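Local coordinates for MFP2b (Ascaris suum, PDB 2BJR), which probably enhances polymerization of the major sperm protein (MSP) that drives the amoeboid crawling of nematode sperm, and binds a zinc ion, at residues G310-K322 with K344-L357. Residues are numbered along the deposited sequence; the frame is centred on the assembly and turned at random.
Sequences GNISPAVLIVDGK and KVLVGPAVHSCMVL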
loop_
_atom_site.group_PDB
_atom_site.type_symbol
_atom_site.label_atom_id
_atom_site.label_comp_id
_atom_site.label_asym_id
_atom_site.label_seq_id
_atom_site.Cartn_x
_atom_site.Cartn_y
_atom_site.Cartn_z
ATOM N N GLY A 310 13.592 2.764 -11.534
ATOM C CA GLY A 310 13.572 4.130 -11.042
ATOM C C GLY A 310 12.541 4.283 -9.933
ATOM O O GLY A 310 11.438 3.751 -10.044
ATOM N N ASN A 311 12.888 5.009 -8.883
ATOM C CA ASN A 311 11.986 5.256 -7.774
ATOM C C ASN A 311 11.138 6.464 -8.066
ATOM O O ASN A 311 11.619 7.456 -8.590
ATOM C CB ASN A 311 12.788 5.429 -6.506
ATOM C CG ASN A 311 13.796 4.291 -6.330
ATOM O OD1 ASN A 311 13.500 3.128 -6.690
ATOM N ND2 ASN A 311 14.993 4.621 -5.849
ATOM N N ILE A 312 9.848 6.367 -7.788
ATOM C CA ILE A 312 8.912 7.373 -8.255
ATOM C C ILE A 312 8.341 8.184 -7.103
ATOM O O ILE A 312 7.933 7.624 -6.097
ATOM C CB ILE A 312 7.816 6.669 -9.047
ATOM C CG1 ILE A 312 8.412 5.800 -10.172
ATOM C CG2 ILE A 312 6.878 7.672 -9.643
ATOM C CD1 ILE A 312 9.189 6.568 -11.241
ATOM N N SER A 313 8.264 9.500 -7.282
ATOM C CA SER A 313 7.820 10.451 -6.269
ATOM C C SER A 313 6.669 11.292 -6.815
ATOM O O SER A 313 6.613 11.516 -8.037
ATOM C CB SER A 313 8.971 11.413 -5.886
ATOM O OG SER A 313 10.078 10.680 -5.401
ATOM N N PRO A 314 5.784 11.811 -5.937
ATOM C CA PRO A 314 4.763 12.749 -6.389
ATOM C C PRO A 314 5.409 14.120 -6.694
ATOM O O PRO A 314 6.273 14.541 -5.944
ATOM C CB PRO A 314 3.805 12.873 -5.158
ATOM C CG PRO A 314 4.220 11.836 -4.222
ATOM C CD PRO A 314 5.685 11.599 -4.473
ATOM N N ALA A 315 4.942 14.817 -7.720
ATOM C CA ALA A 315 5.558 16.081 -8.146
ATOM C C ALA A 315 4.554 16.912 -8.903
ATOM O O ALA A 315 3.816 16.405 -9.735
ATOM C CB ALA A 315 6.743 15.811 -9.006
ATOM N N VAL A 316 4.522 18.202 -8.600
ATOM C CA VAL A 316 3.785 19.150 -9.385
ATOM C C VAL A 316 4.749 19.678 -10.450
ATOM O O VAL A 316 5.834 20.187 -10.123
ATOM C CB VAL A 316 3.313 20.315 -8.494
ATOM C CG1 VAL A 316 2.611 21.349 -9.308
ATOM C CG2 VAL A 316 2.410 19.809 -7.371
ATOM N N LEU A 317 4.352 19.548 -11.705
ATOM C CA LEU A 317 5.080 20.050 -12.857
ATOM C C LEU A 317 4.536 21.417 -13.236
ATOM O O LEU A 317 3.369 21.710 -12.990
ATOM C CB LEU A 317 4.872 19.129 -14.062
ATOM C CG LEU A 317 5.688 17.839 -14.117
ATOM C CD1 LEU A 317 5.305 16.936 -12.988
ATOM C CD2 LEU A 317 5.517 17.167 -15.464
ATOM N N ILE A 318 5.392 22.235 -13.842
ATOM C CA ILE A 318 4.968 23.472 -14.482
ATOM C C ILE A 318 4.948 23.259 -15.990
ATOM O O ILE A 318 5.994 23.049 -16.592
ATOM C CB ILE A 318 5.941 24.631 -14.151
ATOM C CG1 ILE A 318 6.092 24.806 -12.647
ATOM C CG2 ILE A 318 5.480 25.918 -14.814
ATOM C CD1 ILE A 318 4.796 25.035 -11.906
ATOM N N VAL A 319 3.760 23.280 -16.575
ATOM C CA VAL A 319 3.525 23.008 -17.983
ATOM C C VAL A 319 2.672 24.142 -18.553
ATOM O O VAL A 319 1.555 24.405 -18.072
ATOM C CB VAL A 319 2.757 21.676 -18.154
ATOM C CG1 VAL A 319 2.345 21.433 -19.642
ATOM C CG2 VAL A 319 3.567 20.565 -17.660
ATOM N N ASP A 320 3.191 24.839 -19.563
ATOM C CA ASP A 320 2.459 25.951 -20.156
ATOM C C ASP A 320 2.223 27.010 -19.079
ATOM O O ASP A 320 1.184 27.643 -19.047
ATOM C CB ASP A 320 1.101 25.479 -20.732
ATOM C CG ASP A 320 1.242 24.585 -21.982
ATOM O OD1 ASP A 320 2.346 24.552 -22.591
ATOM O OD2 ASP A 320 0.282 23.878 -22.416
ATOM N N GLY A 321 3.168 27.186 -18.172
ATOM C CA GLY A 321 3.004 28.125 -17.071
ATOM C C GLY A 321 1.995 27.753 -15.981
ATOM O O GLY A 321 1.776 28.521 -15.057
ATOM N N LYS A 322 1.423 26.554 -16.053
ATOM C CA LYS A 322 0.408 26.098 -15.097
ATOM C C LYS A 322 0.939 24.940 -14.252
ATOM O O LYS A 322 1.830 24.201 -14.677
ATOM C CB LYS A 322 -0.824 25.625 -15.860
ATOM C CG LYS A 322 -1.488 26.715 -16.729
ATOM C CD LYS A 322 -1.932 27.896 -15.858
ATOM C CE LYS A 322 -2.747 28.924 -16.655
ATOM N NZ LYS A 322 -3.213 30.037 -15.797
ATOM N N LYS A 344 2.813 13.666 -21.004
ATOM C CA LYS A 344 3.739 14.771 -21.249
ATOM C C LYS A 344 4.976 14.577 -20.380
ATOM O O LYS A 344 4.887 14.445 -19.148
ATOM C CB LYS A 344 3.051 16.091 -20.985
ATOM C CG LYS A 344 3.936 17.337 -20.940
ATOM C CD LYS A 344 4.665 17.644 -22.237
ATOM C CE LYS A 344 5.027 19.139 -22.320
ATOM N NZ LYS A 344 5.875 19.458 -23.522
ATOM N N VAL A 345 6.139 14.589 -21.018
ATOM C CA VAL A 345 7.383 14.247 -20.380
ATOM C C VAL A 345 8.404 15.412 -20.342
ATOM O O VAL A 345 8.710 16.002 -21.375
ATOM C CB VAL A 345 8.048 13.037 -21.122
ATOM C CG1 VAL A 345 9.346 12.636 -20.483
ATOM C CG2 VAL A 345 7.066 11.834 -21.268
ATOM N N LEU A 346 8.942 15.682 -19.152
ATOM C CA LEU A 346 10.059 16.591 -18.930
ATOM C C LEU A 346 11.305 15.838 -18.485
ATOM O O LEU A 346 11.220 14.901 -17.733
ATOM C CB LEU A 346 9.695 17.647 -17.860
ATOM C CG LEU A 346 8.400 18.408 -18.021
ATOM C CD1 LEU A 346 8.336 19.472 -16.916
ATOM C CD2 LEU A 346 8.297 19.056 -19.349
ATOM N N VAL A 347 12.476 16.251 -18.967
ATOM C CA VAL A 347 13.735 15.670 -18.551
ATOM C C VAL A 347 14.799 16.737 -18.324
ATOM O O VAL A 347 14.723 17.838 -18.897
ATOM C CB VAL A 347 14.340 14.694 -19.608
ATOM C CG1 VAL A 347 13.412 13.528 -19.822
ATOM C CG2 VAL A 347 14.612 15.424 -20.979
ATOM N N GLY A 348 15.792 16.339 -17.539
ATOM C CA GLY A 348 17.011 17.104 -17.325
ATOM C C GLY A 348 16.685 18.402 -16.638
ATOM O O GLY A 348 15.923 18.403 -15.691
ATOM N N PRO A 349 17.204 19.521 -17.150
ATOM C CA PRO A 349 16.979 20.826 -16.506
ATOM C C PRO A 349 15.499 21.232 -16.468
ATOM O O PRO A 349 15.080 22.030 -15.615
ATOM C CB PRO A 349 17.751 21.834 -17.396
ATOM C CG PRO A 349 18.522 21.051 -18.391
ATOM C CD PRO A 349 18.013 19.614 -18.385
ATOM N N ALA A 350 14.722 20.718 -17.406
ATOM C CA ALA A 350 13.310 21.008 -17.433
ATOM C C ALA A 350 12.583 20.492 -16.174
ATOM O O ALA A 350 11.490 20.957 -15.911
ATOM C CB ALA A 350 12.665 20.444 -18.671
ATOM N N VAL A 351 13.165 19.564 -15.412
ATOM C CA VAL A 351 12.503 19.089 -14.178
ATOM C C VAL A 351 12.856 19.921 -12.947
ATOM O O VAL A 351 12.229 19.781 -11.901
ATOM C CB VAL A 351 12.739 17.590 -13.865
ATOM C CG1 VAL A 351 12.486 16.709 -15.096
ATOM C CG2 VAL A 351 14.138 17.337 -13.309
ATOM N N HIS A 352 13.848 20.807 -13.073
ATOM C CA HIS A 352 14.306 21.574 -11.924
ATOM C C HIS A 352 13.223 22.540 -11.385
ATOM O O HIS A 352 13.279 22.867 -10.213
ATOM C CB HIS A 352 15.616 22.309 -12.242
ATOM C CG HIS A 352 16.776 21.391 -12.535
ATOM N ND1 HIS A 352 18.051 21.865 -12.787
ATOM C CD2 HIS A 352 16.840 20.045 -12.664
ATOM C CE1 HIS A 352 18.851 20.839 -13.041
ATOM N NE2 HIS A 352 18.143 19.721 -12.974
ATOM N N SER A 353 12.254 22.951 -12.212
ATOM C CA SER A 353 11.095 23.742 -11.762
ATOM C C SER A 353 9.977 22.946 -11.019
ATOM O O SER A 353 8.999 23.566 -10.476
ATOM C CB SER A 353 10.431 24.478 -12.925
ATOM O OG SER A 353 10.129 23.611 -14.028
ATOM N N CYS A 354 10.091 21.618 -11.014
ATOM C CA CYS A 354 9.098 20.739 -10.366
ATOM C C CYS A 354 9.073 21.046 -8.866
ATOM O O CYS A 354 10.093 21.399 -8.296
ATOM C CB CYS A 354 9.425 19.212 -10.539
ATOM S SG CYS A 354 9.060 18.683 -12.193
HETATM N N MSE A 355 7.931 20.821 -8.226
HETATM C CA MSE A 355 7.834 20.882 -6.782
HETATM C C MSE A 355 7.551 19.447 -6.308
HETATM O O MSE A 355 6.570 18.841 -6.720
HETATM C CB MSE A 355 6.724 21.840 -6.334
HETATM C CG MSE A 355 6.819 23.282 -6.872
HETATM SE SE MSE A 355 8.286 24.083 -5.895
HETATM C CE MSE A 355 7.686 24.088 -4.102
ATOM N N VAL A 356 8.423 18.886 -5.481
ATOM C CA VAL A 356 8.361 17.464 -5.148
ATOM C C VAL A 356 7.808 17.288 -3.740
ATOM O O VAL A 356 8.188 18.014 -2.824
ATOM C CB VAL A 356 9.766 16.819 -5.268
ATOM C CG1 VAL A 356 9.783 15.389 -4.819
ATOM C CG2 VAL A 356 10.216 16.919 -6.655
ATOM N N LEU A 357 6.920 16.315 -3.521
ATOM C CA LEU A 357 6.405 16.078 -2.166
ATOM C C LEU A 357 7.519 15.407 -1.362
ATOM O O LEU A 357 8.017 14.347 -1.755
ATOM C CB LEU A 357 5.148 15.174 -2.173
ATOM C CG LEU A 357 4.668 14.864 -0.738
ATOM C CD1 LEU A 357 4.224 16.169 -0.035
ATOM C CD2 LEU A 357 3.588 13.837 -0.710
HETATM O O HOH W 1 8.290 21.456 -13.975
HETATM O O HOH W 2 8.356 24.173 -16.494
HETATM O O HOH W 3 3.913 22.148 -23.492
#
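Val-316 and Met-355 (a selenomethionine) form a hydrogen-bonded antiparallel pair where strand 313-319 lies beside strand 355-357, in a curled antiparallel beta-sheet of the second cytosolic motility protein region. Both backbone groups of Val-316 are used: its N donates to Met-355 O at 2.9 Å, and its O accepts from Met-355 N in a bond with an N-H...O angle of 166°. Two residues on, Leu-357 N reaches Pro-314 O at 3.1 Å, the donor tilted 33° from the carbonyl plane. Proline suits this place, for it still offers an acceptor, and its ring packs CB against Leu-357 CB. Between these bonds Ala-315 and Val-356 make the non-hydrogen-bonded pair; the small alanine fits between neighbours, its CB beside Val-356 CG2 and touching Ala-328 on strand 322-329, while its backbone bonds turn to Gly-326 there.

On the N-terminal side of Met-355, at Ser-353 and Cys-354, the chain leaves the strand pairing, and water takes over. Ile-318 N donates to one water and Ile-318 O accepts from another, and the short hydroxyl side chain of Ser-353 bridges the two through OG. Strand 344-347 crosses at 96° and meets strand 313-319 through side chains, not backbone bonds. There Leu-317, its CG beside its own backbone N, brings CD2 to 3.9 Å from Leu-346 CD1, the two leucines lying alongside one another but pointing opposite ways, while Cys-354 SG packs on Leu-317 CG. Near the turn 319-322 a third water donates to Asp-320 OD1, 3.0 Å away, and accepts a weak bond from Lys-344 NZ.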